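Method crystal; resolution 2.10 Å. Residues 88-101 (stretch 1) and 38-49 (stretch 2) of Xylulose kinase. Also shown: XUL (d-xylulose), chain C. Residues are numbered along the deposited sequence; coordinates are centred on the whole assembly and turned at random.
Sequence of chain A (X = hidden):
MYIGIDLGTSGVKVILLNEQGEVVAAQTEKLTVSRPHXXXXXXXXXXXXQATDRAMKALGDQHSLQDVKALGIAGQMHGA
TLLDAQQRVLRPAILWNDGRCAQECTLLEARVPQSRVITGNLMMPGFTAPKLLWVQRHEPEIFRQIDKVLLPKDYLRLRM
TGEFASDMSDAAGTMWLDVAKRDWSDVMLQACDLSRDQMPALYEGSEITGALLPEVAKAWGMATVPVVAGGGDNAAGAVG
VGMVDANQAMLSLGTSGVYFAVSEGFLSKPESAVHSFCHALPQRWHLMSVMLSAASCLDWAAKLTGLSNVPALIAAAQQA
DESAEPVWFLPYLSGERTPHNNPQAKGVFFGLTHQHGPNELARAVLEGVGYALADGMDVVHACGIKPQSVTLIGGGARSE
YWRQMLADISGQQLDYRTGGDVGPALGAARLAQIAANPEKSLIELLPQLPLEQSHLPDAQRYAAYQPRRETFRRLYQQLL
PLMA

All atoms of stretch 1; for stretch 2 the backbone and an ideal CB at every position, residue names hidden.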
# COMPACT_ATOMS: atom_id res chain seq x y z
N ARG A 88 -37.27 -9.02 -33.92
CA ARG A 88 -37.50 -8.53 -32.58
C ARG A 88 -36.31 -8.79 -31.69
O ARG A 88 -35.74 -9.86 -31.71
CB ARG A 88 -38.72 -9.20 -31.99
CG ARG A 88 -39.98 -8.37 -32.01
CD ARG A 88 -41.21 -9.10 -32.54
NE ARG A 88 -42.39 -8.22 -32.56
CZ ARG A 88 -42.41 -7.01 -33.05
NH1 ARG A 88 -41.32 -6.49 -33.58
NH2 ARG A 88 -43.52 -6.29 -33.03
N VAL A 89 -35.93 -7.78 -30.92
CA VAL A 89 -34.89 -7.93 -29.92
C VAL A 89 -35.36 -8.72 -28.71
O VAL A 89 -36.24 -8.29 -27.98
CB VAL A 89 -34.30 -6.57 -29.51
CG1 VAL A 89 -33.51 -6.70 -28.25
CG2 VAL A 89 -33.42 -6.03 -30.62
N LEU A 90 -34.74 -9.87 -28.54
CA LEU A 90 -35.21 -10.90 -27.63
C LEU A 90 -34.85 -10.57 -26.18
O LEU A 90 -35.64 -10.77 -25.28
CB LEU A 90 -34.59 -12.23 -28.01
CG LEU A 90 -35.47 -13.37 -28.52
CD1 LEU A 90 -36.92 -12.99 -28.62
CD2 LEU A 90 -34.95 -13.99 -29.79
N ARG A 91 -33.63 -10.08 -25.99
CA ARG A 91 -33.16 -9.61 -24.70
C ARG A 91 -32.16 -8.51 -24.86
O ARG A 91 -31.73 -8.23 -25.96
CB ARG A 91 -32.56 -10.76 -23.90
CG ARG A 91 -31.16 -11.15 -24.31
CD ARG A 91 -30.63 -12.42 -23.67
NE ARG A 91 -30.68 -12.41 -22.20
CZ ARG A 91 -30.29 -11.42 -21.43
NH1 ARG A 91 -29.81 -10.32 -21.95
NH2 ARG A 91 -30.39 -11.53 -20.12
N PRO A 92 -31.77 -7.86 -23.78
CA PRO A 92 -30.75 -6.83 -23.86
C PRO A 92 -29.40 -7.41 -24.30
O PRO A 92 -29.11 -8.56 -24.02
CB PRO A 92 -30.66 -6.28 -22.41
CG PRO A 92 -31.98 -6.56 -21.85
CD PRO A 92 -32.39 -7.86 -22.45
N ALA A 93 -28.62 -6.60 -25.00
CA ALA A 93 -27.31 -7.03 -25.46
C ALA A 93 -26.36 -7.31 -24.30
O ALA A 93 -26.20 -6.50 -23.41
CB ALA A 93 -26.72 -6.03 -26.42
N ILE A 94 -25.73 -8.47 -24.34
CA ILE A 94 -24.73 -8.84 -23.37
C ILE A 94 -23.33 -8.46 -23.85
O ILE A 94 -22.82 -9.06 -24.77
CB ILE A 94 -24.78 -10.35 -23.12
CG1 ILE A 94 -26.17 -10.77 -22.67
CG2 ILE A 94 -23.72 -10.77 -22.14
CD1 ILE A 94 -26.32 -12.22 -22.63
N LEU A 95 -22.73 -7.47 -23.20
CA LEU A 95 -21.55 -6.81 -23.74
C LEU A 95 -20.22 -7.53 -23.52
O LEU A 95 -20.14 -8.51 -22.80
CB LEU A 95 -21.47 -5.37 -23.25
CG LEU A 95 -22.72 -4.53 -23.30
CD1 LEU A 95 -22.38 -3.12 -22.90
CD2 LEU A 95 -23.33 -4.59 -24.68
N TRP A 96 -19.17 -6.99 -24.13
CA TRP A 96 -17.83 -7.53 -24.03
C TRP A 96 -17.33 -7.55 -22.59
O TRP A 96 -16.59 -8.43 -22.22
CB TRP A 96 -16.87 -6.70 -24.89
CG TRP A 96 -16.76 -5.31 -24.42
CD1 TRP A 96 -17.60 -4.31 -24.71
CD2 TRP A 96 -15.79 -4.78 -23.53
NE1 TRP A 96 -17.21 -3.16 -24.08
CE2 TRP A 96 -16.09 -3.43 -23.34
CE3 TRP A 96 -14.68 -5.32 -22.87
CZ2 TRP A 96 -15.34 -2.61 -22.52
CZ3 TRP A 96 -13.94 -4.51 -22.07
CH2 TRP A 96 -14.26 -3.16 -21.90
N ASN A 97 -17.74 -6.57 -21.80
CA ASN A 97 -17.32 -6.48 -20.41
C ASN A 97 -18.27 -7.12 -19.40
O ASN A 97 -18.15 -6.93 -18.20
CB ASN A 97 -17.01 -5.03 -20.03
CG ASN A 97 -18.18 -4.10 -20.28
OD1 ASN A 97 -18.16 -2.96 -19.86
ND2 ASN A 97 -19.18 -4.57 -20.97
N ASP A 98 -19.20 -7.91 -19.92
CA ASP A 98 -20.02 -8.80 -19.12
C ASP A 98 -19.22 -10.04 -18.72
O ASP A 98 -18.52 -10.63 -19.52
CB ASP A 98 -21.25 -9.21 -19.92
CG ASP A 98 -22.36 -9.80 -19.07
OD1 ASP A 98 -22.32 -11.01 -18.81
OD2 ASP A 98 -23.31 -9.14 -18.66
N GLY A 99 -19.34 -10.43 -17.45
CA GLY A 99 -18.62 -11.57 -16.93
C GLY A 99 -19.46 -12.66 -16.33
O GLY A 99 -19.01 -13.36 -15.44
N ARG A 100 -20.67 -12.83 -16.83
CA ARG A 100 -21.61 -13.78 -16.26
C ARG A 100 -21.38 -15.22 -16.67
O ARG A 100 -21.90 -16.11 -16.04
CB ARG A 100 -23.04 -13.38 -16.58
CG ARG A 100 -23.57 -13.93 -17.87
CD ARG A 100 -24.97 -13.49 -18.20
NE ARG A 100 -25.07 -12.05 -18.37
CZ ARG A 100 -26.19 -11.41 -18.65
NH1 ARG A 100 -27.32 -12.07 -18.80
NH2 ARG A 100 -26.17 -10.09 -18.79
N CYS A 101 -20.58 -15.47 -17.70
CA CYS A 101 -20.52 -16.80 -18.30
C CYS A 101 -19.19 -17.55 -18.20
O CYS A 101 -18.85 -18.32 -19.08
CB CYS A 101 -20.98 -16.77 -19.75
SG CYS A 101 -19.87 -15.91 -20.88
N UNK A 38 -24.42 -8.10 -10.39
CA UNK A 38 -22.97 -8.22 -10.40
C UNK A 38 -22.48 -9.06 -11.58
O UNK A 38 -22.96 -10.16 -11.81
CB UNK A 38 -22.49 -8.83 -9.08
N UNK A 39 -21.54 -8.50 -12.33
CA UNK A 39 -20.97 -9.16 -13.49
C UNK A 39 -21.81 -9.01 -14.75
O UNK A 39 -21.45 -9.54 -15.79
CB UNK A 39 -20.77 -10.65 -13.19
N UNK A 40 -22.92 -8.31 -14.66
CA UNK A 40 -23.76 -8.11 -15.82
C UNK A 40 -23.47 -6.75 -16.40
O UNK A 40 -23.35 -5.76 -15.68
CB UNK A 40 -25.24 -8.25 -15.47
N UNK A 41 -23.34 -6.72 -17.72
CA UNK A 41 -23.12 -5.50 -18.46
C UNK A 41 -23.93 -5.56 -19.74
O UNK A 41 -23.65 -6.36 -20.61
CB UNK A 41 -21.63 -5.29 -18.75
N UNK A 42 -24.96 -4.72 -19.81
CA UNK A 42 -25.93 -4.83 -20.87
C UNK A 42 -26.29 -3.46 -21.44
O UNK A 42 -26.19 -2.44 -20.77
CB UNK A 42 -27.18 -5.54 -20.36
N UNK A 43 -26.71 -3.46 -22.69
CA UNK A 43 -27.33 -2.29 -23.30
C UNK A 43 -28.53 -2.67 -24.14
O UNK A 43 -28.62 -3.77 -24.66
CB UNK A 43 -26.31 -1.53 -24.16
N UNK A 44 -29.45 -1.74 -24.27
CA UNK A 44 -30.62 -1.91 -25.13
C UNK A 44 -30.30 -1.46 -26.56
O UNK A 44 -29.98 -0.31 -26.80
CB UNK A 44 -31.81 -1.12 -24.58
N UNK A 45 -30.37 -2.40 -27.49
CA UNK A 45 -29.88 -2.14 -28.84
C UNK A 45 -30.63 -0.98 -29.46
O UNK A 45 -30.11 -0.30 -30.33
CB UNK A 45 -30.01 -3.39 -29.72
N UNK A 46 -31.83 -0.72 -28.97
CA UNK A 46 -32.56 0.46 -29.39
C UNK A 46 -31.86 1.77 -29.02
O UNK A 46 -31.90 2.72 -29.78
CB UNK A 46 -33.96 0.44 -28.78
N UNK A 47 -31.21 1.80 -27.87
CA UNK A 47 -30.40 2.93 -27.49
C UNK A 47 -29.23 3.18 -28.43
O UNK A 47 -28.83 4.32 -28.62
CB UNK A 47 -29.88 2.73 -26.07
N UNK A 48 -28.67 2.12 -29.02
CA UNK A 48 -27.65 2.27 -30.05
C UNK A 48 -28.20 3.05 -31.23
O UNK A 48 -27.55 3.94 -31.75
CB UNK A 48 -27.14 0.90 -30.51
N UNK A 49 -29.41 2.72 -31.64
CA UNK A 49 -29.95 3.33 -32.82
C UNK A 49 -30.29 4.78 -32.55
O UNK A 49 -29.89 5.65 -33.29
CB UNK A 49 -31.18 2.56 -33.31
C1 XUL C . -11.39 -7.44 -26.74
C2 XUL C . -11.14 -5.95 -26.81
C3 XUL C . -12.09 -5.10 -27.59
C4 XUL C . -12.77 -4.23 -26.57
C5 XUL C . -14.05 -3.60 -27.09
O1 XUL C . -10.86 -8.10 -27.86
O2 XUL C . -10.44 -5.32 -25.76
O3 XUL C . -13.05 -5.98 -28.10
O4 XUL C . -13.06 -5.09 -25.51
O5 XUL C . -14.28 -4.05 -28.39

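Position 38 has nothing of stretch 1 within 5.5 Å of its ideal CB, so the contact sets no preference; its phi of -49° permits proline among others, and the residue is Pro38.

Position 39 has a positive phi (83°), which favours glycine or asparagine but does not exclude others. Its carbonyl O accepts from Gly99 N at 2.8 Å, while the CB points sideways, 3.9 Å from Gly99 O. The residue is Leu39, whose CD1 lies 3.3 Å from Gly99 O.

At position 40 the ideal CB lies 3.9 Å from Arg100 NH2 and 3.8 Å from Asp98 OD2. Asp98 already holds the arginine, with Arg100 NE 3.0 Å from Asp98 OD1, leaving a flat cation over which an aromatic ring, or failing that a long polar or aliphatic chain, could lie. Trp40 supplies the ring: the Arg100 guanidinium stacks on it with planes at 18°, and Arg100 CZ lies 3.4 Å from the centroid of its six-membered ring.

The backbone of position 41 is fixed at both ends, its N donating to Asp98 OD2 (2.6 Å) and its O accepting from Leu95 N (3.0 Å). The CB points toward stretch 1, 3.4 Å from Asn97 ND2, so a small residue, perhaps polar, fits best. Ser41 places OG 2.9 Å from Asn97 ND2.

Position 42 pairs with Ile94 in the antiparallel sheet, its CB on the same face as that of Ile94. Two guanidinium groups, of Arg91 and Arg100, converge on this side, calling for an acid, with glutamate having the longer reach. Glu42 answers with one oxygen: OE2 forms salt bridges to Arg100 NH2 at 2.7 Å and Arg91 NH1 at 3.2 Å.

Position 43 pairs with Ala93 through two backbone bonds, its N to Ala93 O (3.2 Å) and Ala93 N to its O (2.9 Å). The CB, 4.3 Å from Leu95 CD2, would suit an aliphatic or a medium-length polar chain; the residue is Gln43, packed against Leu95.

At 44 the CB points away, just before a helix, where Asp, Ser, Thr or Asn commonly cap. Asp44 OD2 accepts from the backbone N of position 46 at 2.8 Å.

Position 45, with phi -60° and its CB 4.4 Å from Val89 CG2, suits a compact apolar residue. Pro45 CG lies 4.0 Å from Val89 CG1.

At 46, 47 and 49 nothing of stretch 1 lies near the ideal CB, so any helix-tolerant residue would do; they are Glu46, Gln47 and Trp49. Position 48 points toward stretch 1 from a distance, so only a large side chain could reach: Trp48 CH2 comes within 3.4 Å of Ala93 CB.

Stretch 2, residues 38-49: PLWSEQDPEQWW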
# COMPACT_ATOMS: atom_id res chain seq x y z
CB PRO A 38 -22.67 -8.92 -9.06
CG PRO A 38 -24.00 -9.13 -8.40
CD PRO A 38 -25.05 -9.02 -9.44
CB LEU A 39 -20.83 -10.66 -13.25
CG LEU A 39 -19.78 -11.11 -12.24
CD1 LEU A 39 -19.64 -12.60 -12.26
CD2 LEU A 39 -18.44 -10.45 -12.47
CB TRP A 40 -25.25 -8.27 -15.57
CG TRP A 40 -25.67 -9.66 -15.28
CD1 TRP A 40 -24.97 -10.60 -14.62
CD2 TRP A 40 -26.92 -10.25 -15.62
NE1 TRP A 40 -25.69 -11.76 -14.53
CE2 TRP A 40 -26.90 -11.57 -15.14
CE3 TRP A 40 -28.06 -9.80 -16.28
CZ2 TRP A 40 -27.97 -12.43 -15.30
CZ3 TRP A 40 -29.11 -10.66 -16.44
CH2 TRP A 40 -29.06 -11.95 -15.95
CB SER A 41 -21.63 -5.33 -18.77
OG SER A 41 -21.34 -4.01 -19.17
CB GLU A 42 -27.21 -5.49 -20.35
CG GLU A 42 -27.05 -6.97 -20.03
CD GLU A 42 -28.33 -7.58 -19.51
OE1 GLU A 42 -29.20 -6.80 -19.06
OE2 GLU A 42 -28.45 -8.78 -19.56
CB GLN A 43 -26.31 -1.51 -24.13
CG GLN A 43 -25.36 -0.68 -23.31
CD GLN A 43 -24.19 -0.14 -24.11
OE1 GLN A 43 -23.59 0.84 -23.73
NE2 GLN A 43 -23.87 -0.80 -25.20
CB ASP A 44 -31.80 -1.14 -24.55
CG ASP A 44 -32.92 -0.92 -25.54
OD1 ASP A 44 -33.76 -0.04 -25.27
OD2 ASP A 44 -33.06 -1.55 -26.59
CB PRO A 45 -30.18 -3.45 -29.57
CG PRO A 45 -30.22 -4.47 -28.54
CD PRO A 45 -30.77 -3.80 -27.31
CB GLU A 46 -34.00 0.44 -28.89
CG GLU A 46 -34.85 1.59 -29.37
CD GLU A 46 -35.13 1.54 -30.86
OE1 GLU A 46 -35.28 0.44 -31.40
OE2 GLU A 46 -35.20 2.61 -31.47
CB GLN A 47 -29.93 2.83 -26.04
CG GLN A 47 -29.34 4.13 -25.48
CD GLN A 47 -28.45 3.93 -24.23
OE1 GLN A 47 -28.08 2.80 -23.90
NE2 GLN A 47 -28.11 5.03 -23.56
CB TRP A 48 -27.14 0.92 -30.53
CG TRP A 48 -26.48 0.08 -29.49
CD1 TRP A 48 -25.90 0.50 -28.35
CD2 TRP A 48 -26.33 -1.35 -29.52
NE1 TRP A 48 -25.38 -0.56 -27.64
CE2 TRP A 48 -25.64 -1.72 -28.36
CE3 TRP A 48 -26.71 -2.35 -30.42
CZ2 TRP A 48 -25.34 -3.04 -28.05
CZ3 TRP A 48 -26.42 -3.64 -30.13
CH2 TRP A 48 -25.74 -3.98 -28.96
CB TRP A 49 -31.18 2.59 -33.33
CG TRP A 49 -31.91 3.39 -34.34
CD1 TRP A 49 -33.06 4.08 -34.16
CD2 TRP A 49 -31.53 3.63 -35.69
NE1 TRP A 49 -33.43 4.71 -35.31
CE2 TRP A 49 -32.50 4.45 -36.27
CE3 TRP A 49 -30.45 3.22 -36.48
CZ2 TRP A 49 -32.43 4.86 -37.58
CZ3 TRP A 49 -30.40 3.62 -37.76
CH2 TRP A 49 -31.38 4.42 -38.30
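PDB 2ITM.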